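Local coordinates for copper induced nitroreductase D (Lactococcus lactis, PDB 2WQF), which reduces nitro compounds with bound FMN as cofactor, is induced by copper and takes part in defence against oxidative stress, at the interface of chains A and B. Coordinates in Å, arbitrary orientation; residue numbers count along the deposited sequence, not the author numbering. Chains: chain A/B, Copper induced nitroreductase D.

Contact 1: the interface of chains A and B. Residues chain A 191-192, 194, 197; chain B 35-36, 44.
The loop of chain A around A:Phe191 and A:Met192, with the 3-10 helix 194-196 and A:Arg197 that follow, lies against the end of chain B helix 23-35 and the loop carrying B:Gln44. In this nitroreductase-family flavoprotein the patch illustrates how one arginine can be held from several sides. B:Arg35 reaches out extended, CG opposite the backbone N (chi1 -180°), and lays its guanidinium on the A:Phe191 ring with the planes 20° apart. B:Arg35 NE stands over the centre of the A:Phe191 ring, 3.9 Å from its centroid, as a cation-pi contact, while the aliphatic CG of B:Arg35 touches A:Phe191 CD1 at 3.5 Å. The carbonyl oxygen of B:Arg35 lies in the ring plane, at its edge. A:Asp194 adds a long salt bridge, carboxylate OD1 to B:Arg35 NH1 at 3.7 Å, supplemented by water 2, which both atoms share. Water 1 joins NH1 and NH2 of A:Arg197 to the carbonyl oxygen B:Arg35 O, which it meets at 2.7 Å. Beside this, the modelled amide nitrogen B:Gln44 NE2 faces the backbone A:Met192 N at 2.9 Å. Two donors cannot bond, so the amide is possibly turned over, its oxygen accepting from A:Met192 N. The sulfur A:Met192 SD packs against B:Gln44 CB at 3.9 Å.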
ATOM      1  N   PHE A 191     -16.949   1.289   9.852  1.00 12.82           N
ATOM      2  CA  PHE A 191     -15.738   2.100  10.021  1.00 13.31           C
ATOM      3  C   PHE A 191     -15.571   2.385  11.504  1.00 11.90           C
ATOM      4  O   PHE A 191     -16.563   2.584  12.236  1.00 15.11           O
ATOM      5  CB  PHE A 191     -15.870   3.412   9.256  1.00 12.94           C
ATOM      6  CG  PHE A 191     -16.166   3.240   7.795  1.00 11.58           C
ATOM      7  CD1 PHE A 191     -15.139   3.167   6.870  1.00 12.69           C
ATOM      8  CD2 PHE A 191     -17.467   3.174   7.348  1.00 12.32           C
ATOM      9  CE1 PHE A 191     -15.410   3.023   5.523  1.00 14.30           C
ATOM     10  CE2 PHE A 191     -17.779   3.009   6.017  1.00 13.87           C
ATOM     11  CZ  PHE A 191     -16.740   2.928   5.082  1.00 12.45           C
ATOM     12  N   MET A 192     -14.324   2.450  11.949  1.00 12.39           N
ATOM     13  CA  MET A 192     -13.992   2.897  13.297  1.00 13.55           C
ATOM     14  C   MET A 192     -14.441   4.327  13.517  1.00 13.39           C
ATOM     15  O   MET A 192     -14.642   5.111  12.589  1.00 13.94           O
ATOM     16  CB  MET A 192     -12.459   2.966  13.475  1.00 26.50           C
ATOM     17  CG  MET A 192     -11.707   1.682  13.616  1.00 29.37           C
ATOM     18  SD  MET A 192      -9.954   2.098  13.758  1.00 17.56           S
ATOM     19  CE  MET A 192      -9.923   2.840  15.372  1.00 18.79           C
ATOM     20  N   ASP A 194     -13.570   7.922  14.122  1.00 12.54           N
ATOM     21  CA  ASP A 194     -12.435   8.812  13.804  1.00 13.47           C
ATOM     22  C   ASP A 194     -11.574   9.117  15.051  1.00 12.02           C
ATOM     23  O   ASP A 194     -10.350   9.202  14.967  1.00 13.58           O
ATOM     24  CB  ASP A 194     -12.909  10.177  13.277  1.00 14.49           C
ATOM     25  CG  ASP A 194     -13.412  10.154  11.858  1.00 15.97           C
ATOM     26  OD1 ASP A 194     -13.237   9.147  11.133  1.00 15.02           O
ATOM     27  OD2 ASP A 194     -13.998  11.186  11.457  1.00 16.82           O
ATOM     28  N   ARG A 197      -8.576   6.817  15.756  1.00 13.77           N
ATOM     29  CA  ARG A 197      -7.450   6.615  14.840  1.00 13.67           C
ATOM     30  C   ARG A 197      -6.830   7.878  14.253  1.00 13.12           C
ATOM     31  O   ARG A 197      -5.815   7.762  13.612  1.00 15.25           O
ATOM     32  CB  ARG A 197      -7.807   5.639  13.711  1.00 12.68           C
ATOM     33  CG  ARG A 197      -8.945   6.061  12.805  1.00 12.22           C
ATOM     34  CD  ARG A 197      -8.977   5.143  11.582  1.00 12.45           C
ATOM     35  NE  ARG A 197     -10.258   5.230  10.863  1.00 11.73           N
ATOM     36  CZ  ARG A 197     -10.622   4.445   9.855  1.00 13.14           C
ATOM     37  NH1 ARG A 197      -9.761   3.583   9.358  1.00 13.36           N
ATOM     38  NH2 ARG A 197     -11.824   4.568   9.293  1.00 13.03           N
TER
ATOM     39  N   ARG B  35      -9.941   6.343   5.553  1.00 10.03           N
ATOM     40  CA  ARG B  35     -11.240   5.686   5.790  1.00 10.54           C
ATOM     41  C   ARG B  35     -11.577   4.692   4.681  1.00 10.36           C
ATOM     42  O   ARG B  35     -12.041   3.568   4.935  1.00 10.89           O
ATOM     43  CB  ARG B  35     -12.334   6.762   5.858  1.00 12.63           C
ATOM     44  CG  ARG B  35     -13.723   6.240   6.106  1.00 12.23           C
ATOM     45  CD  ARG B  35     -14.749   7.351   6.055  1.00 13.85           C
ATOM     46  NE  ARG B  35     -16.032   6.933   6.628  1.00 14.63           N
ATOM     47  CZ  ARG B  35     -16.311   6.915   7.940  1.00 16.10           C
ATOM     48  NH1 ARG B  35     -15.427   7.337   8.826  1.00 17.26           N
ATOM     49  NH2 ARG B  35     -17.477   6.486   8.355  1.00 18.83           N
ATOM     50  N   PHE B  36     -11.343   5.101   3.439  1.00 10.17           N
ATOM     51  CA  PHE B  36     -11.708   4.284   2.284  1.00 10.36           C
ATOM     52  C   PHE B  36     -10.620   3.374   1.768  1.00 13.10           C
ATOM     53  O   PHE B  36     -10.765   2.800   0.697  1.00 16.77           O
ATOM     54  CB  PHE B  36     -12.267   5.164   1.187  1.00 11.84           C
ATOM     55  CG  PHE B  36     -13.488   5.928   1.617  1.00 12.22           C
ATOM     56  CD1 PHE B  36     -14.579   5.259   2.153  1.00 13.32           C
ATOM     57  CD2 PHE B  36     -13.534   7.308   1.506  1.00 17.68           C
ATOM     58  CE1 PHE B  36     -15.705   5.944   2.547  1.00 16.98           C
ATOM     59  CE2 PHE B  36     -14.645   8.002   1.905  1.00 17.85           C
ATOM     60  CZ  PHE B  36     -15.739   7.318   2.442  1.00 17.15           C
ATOM     61  N   GLN B  44      -8.520  -2.203  10.025  1.00 11.61           N
ATOM     62  CA  GLN B  44      -8.296  -0.766  10.198  1.00 12.04           C
ATOM     63  C   GLN B  44      -7.234  -0.459  11.252  1.00 11.55           C
ATOM     64  O   GLN B  44      -7.463   0.313  12.186  1.00 13.63           O
ATOM     65  CB  GLN B  44      -9.620  -0.085  10.560  1.00 12.17           C
ATOM     66  CG  GLN B  44     -10.676  -0.245   9.502  1.00 12.87           C
ATOM     67  CD  GLN B  44     -12.044   0.047  10.055  1.00 12.93           C
ATOM     68  OE1 GLN B  44     -12.836  -0.882  10.382  1.00 15.17           O
ATOM     69  NE2 GLN B  44     -12.329   1.310  10.208  1.00  9.76           N
TER
HETATM   70  O   HOH W   1     -11.682   2.506   7.393  1.00 11.47           O
HETATM   71  O   HOH W   2     -13.000   9.151   8.424  1.00 16.87           O

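Contact 2: the interface of chains A and B. Residues chain A 50-52, 55, 165; chain B 200-202.
This is a beta-sheet extension across the dimer: the C-terminal strand of chain B runs parallel to a strand of chain A, tying the tail of one subunit into the body of the other. B:Ala201 bonds at both ends of its peptide backbone. B:Ala201 N donates to A:Ile50 O at 2.9 Å, nearly straight at 173°, and B:Ala201 O accepts from A:Thr52 N at 3.1 Å. Water 3 bridges B:Ala201 O, at 2.9 Å, to the hydroxyl A:Thr52 OG1. The threonine's chi1 of 67° places OG1 between its own N and carbonyl carbon, turned toward this water. On the other side of the added strand, the methyl B:Ala201 CB meets the pyrrole part of the A:Trp165 indole, 3.8 Å from CD1, and also touches A:Leu51 CD2. That leucine methyl in turn rests on a face of the indole, offset toward its rim, so methyl, leucine and tryptophan form one apolar cluster. A:Ile50 CD1 and B:Val200 CG2 make a looser contact at 4.1 Å. In the fold, strand 198-201 of chain B pairs with strand 46-52 of chain A just before helix 53-73, where A:Ala55 CB packs 3.7 Å from the terminal carboxyl carbon B:Lys202 C.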
ATOM      1  N   ILE A  50      -0.448 -11.976 -14.881  1.00 12.32           N
ATOM      2  CA  ILE A  50      -1.852 -11.687 -15.162  1.00 13.06           C
ATOM      3  C   ILE A  50      -2.425 -12.834 -15.976  1.00 12.56           C
ATOM      4  O   ILE A  50      -1.982 -13.070 -17.098  1.00 14.06           O
ATOM      5  CB  ILE A  50      -2.009 -10.377 -15.937  1.00 14.04           C
ATOM      6  CG1 ILE A  50      -1.400  -9.212 -15.148  1.00 14.65           C
ATOM      7  CG2 ILE A  50      -3.467 -10.098 -16.284  1.00 15.70           C
ATOM      8  CD1 ILE A  50      -1.151  -7.939 -15.992  1.00 17.57           C
ATOM      9  N   LEU A  51      -3.370 -13.561 -15.385  1.00 13.03           N
ATOM     10  CA  LEU A  51      -3.945 -14.742 -16.010  1.00 13.83           C
ATOM     11  C   LEU A  51      -5.402 -14.515 -16.386  1.00 13.01           C
ATOM     12  O   LEU A  51      -6.199 -14.057 -15.559  1.00 16.01           O
ATOM     13  CB  LEU A  51      -3.892 -15.920 -15.027  1.00 14.78           C
ATOM     14  CG  LEU A  51      -2.504 -16.266 -14.473  1.00 14.98           C
ATOM     15  CD1 LEU A  51      -2.653 -17.461 -13.565  1.00 17.00           C
ATOM     16  CD2 LEU A  51      -1.474 -16.518 -15.577  1.00 16.94           C
ATOM     17  N   THR A  52      -5.752 -14.885 -17.612  1.00 14.23           N
ATOM     18  CA  THR A  52      -7.132 -14.862 -18.077  1.00 15.96           C
ATOM     19  C   THR A  52      -7.398 -16.151 -18.851  1.00 16.50           C
ATOM     20  O   THR A  52      -6.489 -16.954 -19.072  1.00 17.71           O
ATOM     21  CB  THR A  52      -7.456 -13.621 -18.940  1.00 16.37           C
ATOM     22  OG1 THR A  52      -6.737 -13.673 -20.171  1.00 19.47           O
ATOM     23  CG2 THR A  52      -7.121 -12.338 -18.186  1.00 18.18           C
ATOM     24  N   ALA A  55      -5.691 -19.920 -18.715  1.00 17.94           N
ATOM     25  CA  ALA A  55      -4.743 -19.826 -17.613  1.00 18.08           C
ATOM     26  C   ALA A  55      -5.476 -19.581 -16.294  1.00 16.48           C
ATOM     27  O   ALA A  55      -5.085 -20.094 -15.242  1.00 16.95           O
ATOM     28  CB  ALA A  55      -3.709 -18.718 -17.889  1.00 18.27           C
ATOM     29  N   TRP A 165       4.280 -21.246 -15.111  1.00 20.91           N
ATOM     30  CA  TRP A 165       4.488 -20.032 -15.909  1.00 21.33           C
ATOM     31  C   TRP A 165       5.948 -19.597 -15.954  1.00 20.24           C
ATOM     32  O   TRP A 165       6.249 -18.486 -16.382  1.00 21.72           O
ATOM     33  CB  TRP A 165       3.550 -18.900 -15.429  1.00 18.12           C
ATOM     34  CG  TRP A 165       2.118 -19.220 -15.814  1.00 19.35           C
ATOM     35  CD1 TRP A 165       1.575 -19.093 -17.051  1.00 20.54           C
ATOM     36  CD2 TRP A 165       1.083 -19.784 -14.982  1.00 21.55           C
ATOM     37  NE1 TRP A 165       0.282 -19.539 -17.059  1.00 21.08           N
ATOM     38  CE2 TRP A 165      -0.052 -19.965 -15.800  1.00 20.62           C
ATOM     39  CE3 TRP A 165       1.001 -20.137 -13.634  1.00 22.60           C
ATOM     40  CZ2 TRP A 165      -1.250 -20.488 -15.322  1.00 19.24           C
ATOM     41  CZ3 TRP A 165      -0.200 -20.661 -13.155  1.00 21.37           C
ATOM     42  CH2 TRP A 165      -1.307 -20.829 -14.002  1.00 18.61           C
TER
ATOM     43  N   VAL B 200       1.771 -11.658 -19.061  1.00 16.08           N
ATOM     44  CA  VAL B 200       0.365 -11.888 -19.350  1.00 16.45           C
ATOM     45  C   VAL B 200       0.234 -13.237 -20.021  1.00 18.50           C
ATOM     46  O   VAL B 200       0.929 -13.528 -20.990  1.00 22.51           O
ATOM     47  CB  VAL B 200      -0.201 -10.789 -20.271  1.00 18.05           C
ATOM     48  CG1 VAL B 200      -1.679 -11.058 -20.584  1.00 24.76           C
ATOM     49  CG2 VAL B 200      -0.041  -9.440 -19.616  1.00 19.46           C
ATOM     50  N   ALA B 201      -0.654 -14.068 -19.480  1.00 16.34           N
ATOM     51  CA  ALA B 201      -0.897 -15.403 -20.025  1.00 21.13           C
ATOM     52  C   ALA B 201      -2.396 -15.658 -20.151  1.00 19.47           C
ATOM     53  O   ALA B 201      -3.184 -15.234 -19.297  1.00 20.21           O
ATOM     54  CB  ALA B 201      -0.258 -16.452 -19.135  1.00 22.51           C
ATOM     55  N   LYS B 202      -2.772 -16.400 -21.192  1.00 24.44           N
ATOM     56  CA  LYS B 202      -4.177 -16.654 -21.513  1.00 30.77           C
ATOM     57  C   LYS B 202      -4.512 -18.143 -21.416  1.00 37.17           C
ATOM     58  O   LYS B 202      -3.723 -19.005 -21.824  1.00 54.52           O
ATOM     59  CB  LYS B 202      -4.526 -16.102 -22.904  1.00 35.89           C
TER
HETATM   60  O   HOH W   3      -4.255 -12.666 -20.011  1.00 33.68           O

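Contact 3: the interface of chains A and B. Residues chain A 131-132, 135, 138; chain B 38, 128, 132.
The backbone oxygen A:Gly131 O is approached from both subunits: B:Ile132 CG1 touches it at 3.4 Å across the interface, and within its own helix A:Val135 N lies 3.4 Å away, the spacing of one alpha-helical turn. Helix 121-143 of each chain contributes here, a worked example of two copies of one helix meeting through small and branched residues. The absence of a side chain on A:Gly131 lets the partner helix come near, with B:Gln128 CB 3.9 Å from the glycine CA. B:Ile132 is the wedge. Its CG1 lies opposite the carbonyl carbon (chi1 -72°), and the chain runs on extended at chi2 165°, which carries B:Ile132 CD1 to A:Val135 CG1 at 3.4 Å, tighter than an ordinary van der Waals contact. The other branch, B:Ile132 CG2, meets A:Val135 CG2 at 3.9 Å, so both isoleucine branches bear on the valine. Shortening this side chain to alanine would probably open a gap beside A:Val135 and strip the covering from the A:Gly131 carbonyl. From the loop of chain B, B:Pro38 presents its ring carbon CG to A:Val135 CG1 at 3.6 Å, giving that methyl a second partner. A:Trp138, one of the residues lining the FMN pocket, stands one turn further along the same helix, near B:Pro38. The site thus joins the two subunits through their helices and probably helps steady the protein framework beside the flavin.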
ATOM      1  N   GLY A 131       1.487  -3.937  -1.003  1.00 10.57           N
ATOM      2  CA  GLY A 131       0.167  -3.421  -0.656  1.00 11.74           C
ATOM      3  C   GLY A 131      -0.219  -2.262  -1.572  1.00 11.28           C
ATOM      4  O   GLY A 131      -1.335  -2.213  -2.090  1.00 10.80           O
ATOM      5  N   ILE A 132       0.736  -1.361  -1.788  1.00 10.96           N
ATOM      6  CA  ILE A 132       0.530  -0.174  -2.608  1.00 11.47           C
ATOM      7  C   ILE A 132       0.087  -0.556  -4.025  1.00 10.78           C
ATOM      8  O   ILE A 132      -0.944  -0.077  -4.517  1.00 10.09           O
ATOM      9  CB  ILE A 132       1.823   0.659  -2.644  1.00 10.69           C
ATOM     10  CG1 ILE A 132       2.044   1.346  -1.281  1.00 11.09           C
ATOM     11  CG2 ILE A 132       1.814   1.696  -3.757  1.00 13.49           C
ATOM     12  CD1 ILE A 132       3.463   1.884  -1.103  1.00 11.67           C
ATOM     13  N   VAL A 135      -3.533  -2.339  -4.208  1.00 10.76           N
ATOM     14  CA  VAL A 135      -4.736  -1.506  -4.065  0.74 11.53           C
ATOM     15  C   VAL A 135      -4.861  -0.519  -5.210  1.00 10.26           C
ATOM     16  O   VAL A 135      -5.968  -0.183  -5.607  1.00 10.91           O
ATOM     17  CB  VAL A 135      -4.871  -0.778  -2.683  0.74 12.35           C
ATOM     18  CG1 VAL A 135      -4.864  -1.789  -1.572  0.74 12.35           C
ATOM     19  CG2 VAL A 135      -3.763   0.274  -2.481  0.74 14.65           C
ATOM     20  N   TRP A 138      -6.373  -2.560  -7.917  1.00  9.49           N
ATOM     21  CA  TRP A 138      -7.738  -2.880  -7.501  1.00  8.96           C
ATOM     22  C   TRP A 138      -8.661  -1.688  -7.769  1.00  9.27           C
ATOM     23  O   TRP A 138      -9.760  -1.836  -8.312  1.00 10.43           O
ATOM     24  CB  TRP A 138      -7.692  -3.225  -6.006  1.00 10.44           C
ATOM     25  CG  TRP A 138      -8.868  -3.917  -5.395  1.00 10.47           C
ATOM     26  CD1 TRP A 138     -10.115  -4.080  -5.916  1.00 11.12           C
ATOM     27  CD2 TRP A 138      -8.894  -4.503  -4.086  1.00 10.95           C
ATOM     28  NE1 TRP A 138     -10.914  -4.786  -5.014  1.00 11.61           N
ATOM     29  CE2 TRP A 138     -10.172  -5.046  -3.894  1.00 12.46           C
ATOM     30  CE3 TRP A 138      -7.936  -4.654  -3.076  1.00 10.97           C
ATOM     31  CZ2 TRP A 138     -10.524  -5.701  -2.711  1.00 16.52           C
ATOM     32  CZ3 TRP A 138      -8.291  -5.297  -1.908  1.00 13.34           C
ATOM     33  CH2 TRP A 138      -9.574  -5.820  -1.743  1.00 14.94           C
TER
ATOM     34  N   PRO B  38      -8.645  -0.196   2.035  1.00 10.20           N
ATOM     35  CA  PRO B  38      -8.895  -1.559   2.536  1.00 11.50           C
ATOM     36  C   PRO B  38      -7.774  -2.048   3.465  1.00 11.22           C
ATOM     37  O   PRO B  38      -6.601  -1.675   3.314  1.00 11.84           O
ATOM     38  CB  PRO B  38      -8.910  -2.380   1.268  1.00 10.32           C
ATOM     39  CG  PRO B  38      -7.939  -1.677   0.364  1.00 11.35           C
ATOM     40  CD  PRO B  38      -8.103  -0.196   0.665  1.00 10.50           C
ATOM     41  N   GLN B 128       1.547  -4.003   4.883  1.00 12.62           N
ATOM     42  CA  GLN B 128       0.945  -3.679   3.596  1.00 13.50           C
ATOM     43  C   GLN B 128      -0.078  -2.553   3.772  1.00 11.26           C
ATOM     44  O   GLN B 128      -0.125  -1.609   2.965  1.00 12.50           O
ATOM     45  CB  GLN B 128       0.322  -4.933   2.965  1.00 13.83           C
ATOM     46  CG  GLN B 128       1.377  -5.961   2.575  1.00 13.26           C
ATOM     47  CD  GLN B 128       0.806  -7.258   2.069  1.00 15.69           C
ATOM     48  OE1 GLN B 128      -0.409  -7.468   2.075  1.00 16.64           O
ATOM     49  NE2 GLN B 128       1.684  -8.151   1.643  1.00 16.71           N
ATOM     50  N   ILE B 132      -0.503   1.119   2.021  1.00 10.96           N
ATOM     51  CA  ILE B 132      -1.765   1.453   1.373  1.00 11.47           C
ATOM     52  C   ILE B 132      -2.274   2.823   1.837  1.00 10.78           C
ATOM     53  O   ILE B 132      -2.558   3.705   1.016  1.00 10.09           O
ATOM     54  CB  ILE B 132      -2.801   0.355   1.665  1.00 10.69           C
ATOM     55  CG1 ILE B 132      -2.455  -0.920   0.870  1.00 11.09           C
ATOM     56  CG2 ILE B 132      -4.222   0.799   1.349  1.00 13.49           C
ATOM     57  CD1 ILE B 132      -3.198  -2.159   1.369  1.00 11.67           C
TER

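Contact 4: the interface of chains A and B. Residues chain A 4, 8, 191; chain B 36.
Helix 3-9 of chain A passes alongside B:Phe36, whose backbone (phi -93°, psi 14°) leads chain B out of the end of helix 23-35 into a loop. The arrangement exemplifies an aromatic ring covered on one face by an acidic side chain. A:Glu8 runs beside B:Phe36, pointing the same way, with its chain extended from a CG set opposite the backbone N (chi1 -170°). This brings A:Glu8 CG over a face of the B:Phe36 ring in a CH-pi contact, 4.0 Å from the ring centroid. Further out, the carboxylate lies almost parallel to the ring and stacks on it, its carbon A:Glu8 CD 3.6 Å from B:Phe36 CZ. The glutamate is poorly ordered, however, and the position of its carboxylate should be read with caution. The opposite face of the ring is covered by CD of B:Arg35, the preceding residue of its own chain, so the phenyl is sandwiched between the subunits. A leucine in its place would probably lose the flat surface on which A:Glu8 rests, leaving that already poorly ordered side chain freer to turn. A:Phe191 adds a neighbouring ring near the rim. Crossing the phenyl at about a right angle, A:Ile4 brings its methyl CG2 to 4.0 Å from B:Phe36 CD2.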
ATOM      1  N   ILE A   4     -11.112  10.688  -4.093  1.00 12.91           N
ATOM      2  CA  ILE A   4     -11.730  10.077  -2.914  1.00 12.26           C
ATOM      3  C   ILE A   4     -12.908   9.195  -3.344  1.00 13.41           C
ATOM      4  O   ILE A   4     -13.086   8.097  -2.843  1.00 13.67           O
ATOM      5  CB  ILE A   4     -12.179  11.123  -1.909  1.00 13.92           C
ATOM      6  CG1 ILE A   4     -10.978  11.844  -1.283  1.00 14.45           C
ATOM      7  CG2 ILE A   4     -13.039  10.484  -0.835  1.00 16.01           C
ATOM      8  CD1 ILE A   4      -9.994  10.937  -0.569  1.00 13.57           C
ATOM      9  N   GLU A   8     -13.558   5.261  -2.659  1.00 13.37           N
ATOM     10  CA  GLU A   8     -14.800   4.773  -2.077  1.00 14.55           C
ATOM     11  C   GLU A   8     -15.448   3.709  -2.964  1.00 18.46           C
ATOM     12  O   GLU A   8     -16.074   2.779  -2.457  1.00 20.59           O
ATOM     13  CB  GLU A   8     -15.748   5.949  -1.805  1.00 19.01           C
ATOM     14  CG  GLU A   8     -16.962   5.564  -0.976  1.00 20.53           C
ATOM     15  CD  GLU A   8     -17.742   6.765  -0.504  1.00 43.92           C
ATOM     16  OE1 GLU A   8     -17.376   7.905  -0.880  1.00 55.06           O
ATOM     17  OE2 GLU A   8     -18.726   6.561   0.242  1.00 49.44           O
ATOM     18  N   PHE A 191     -16.949   1.289   9.852  1.00 12.82           N
ATOM     19  CA  PHE A 191     -15.738   2.100  10.021  1.00 13.31           C
ATOM     20  C   PHE A 191     -15.571   2.385  11.504  1.00 11.90           C
ATOM     21  O   PHE A 191     -16.563   2.584  12.236  1.00 15.11           O
ATOM     22  CB  PHE A 191     -15.870   3.412   9.256  1.00 12.94           C
ATOM     23  CG  PHE A 191     -16.166   3.240   7.795  1.00 11.58           C
ATOM     24  CD1 PHE A 191     -15.139   3.167   6.870  1.00 12.69           C
ATOM     25  CD2 PHE A 191     -17.467   3.174   7.348  1.00 12.32           C
ATOM     26  CE1 PHE A 191     -15.410   3.023   5.523  1.00 14.30           C
ATOM     27  CE2 PHE A 191     -17.779   3.009   6.017  1.00 13.87           C
ATOM     28  CZ  PHE A 191     -16.740   2.928   5.082  1.00 12.45           C
TER
ATOM     29  N   PHE B  36     -11.343   5.101   3.439  1.00 10.17           N
ATOM     30  CA  PHE B  36     -11.708   4.284   2.284  1.00 10.36           C
ATOM     31  C   PHE B  36     -10.620   3.374   1.768  1.00 13.10           C
ATOM     32  O   PHE B  36     -10.765   2.800   0.697  1.00 16.77           O
ATOM     33  CB  PHE B  36     -12.267   5.164   1.187  1.00 11.84           C
ATOM     34  CG  PHE B  36     -13.488   5.928   1.617  1.00 12.22           C
ATOM     35  CD1 PHE B  36     -14.579   5.259   2.153  1.00 13.32           C
ATOM     36  CD2 PHE B  36     -13.534   7.308   1.506  1.00 17.68           C
ATOM     37  CE1 PHE B  36     -15.705   5.944   2.547  1.00 16.98           C
ATOM     38  CE2 PHE B  36     -14.645   8.002   1.905  1.00 17.85           C
ATOM     39  CZ  PHE B  36     -15.739   7.318   2.442  1.00 17.15           C
TER

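Contacts 1 and 4 form one continuous region, their C-alpha centres about 9 Å apart, and share A:Phe191 and B:Phe36, so the end of chain B helix 23-35 is held by both helix 3-9 and the loop around A:Phe191 of chain A. Contact 3 lies about 15 Å from contact 1 and 13 Å from contact 4, nearer the core of the dimer. Contact 2 is remote, about 36 Å from contact 1 and 22 Å from contact 3. With the two-fold twins, such spacing spreads the interface from core to periphery, the intertwined arrangement typical of nitroreductase-family dimers.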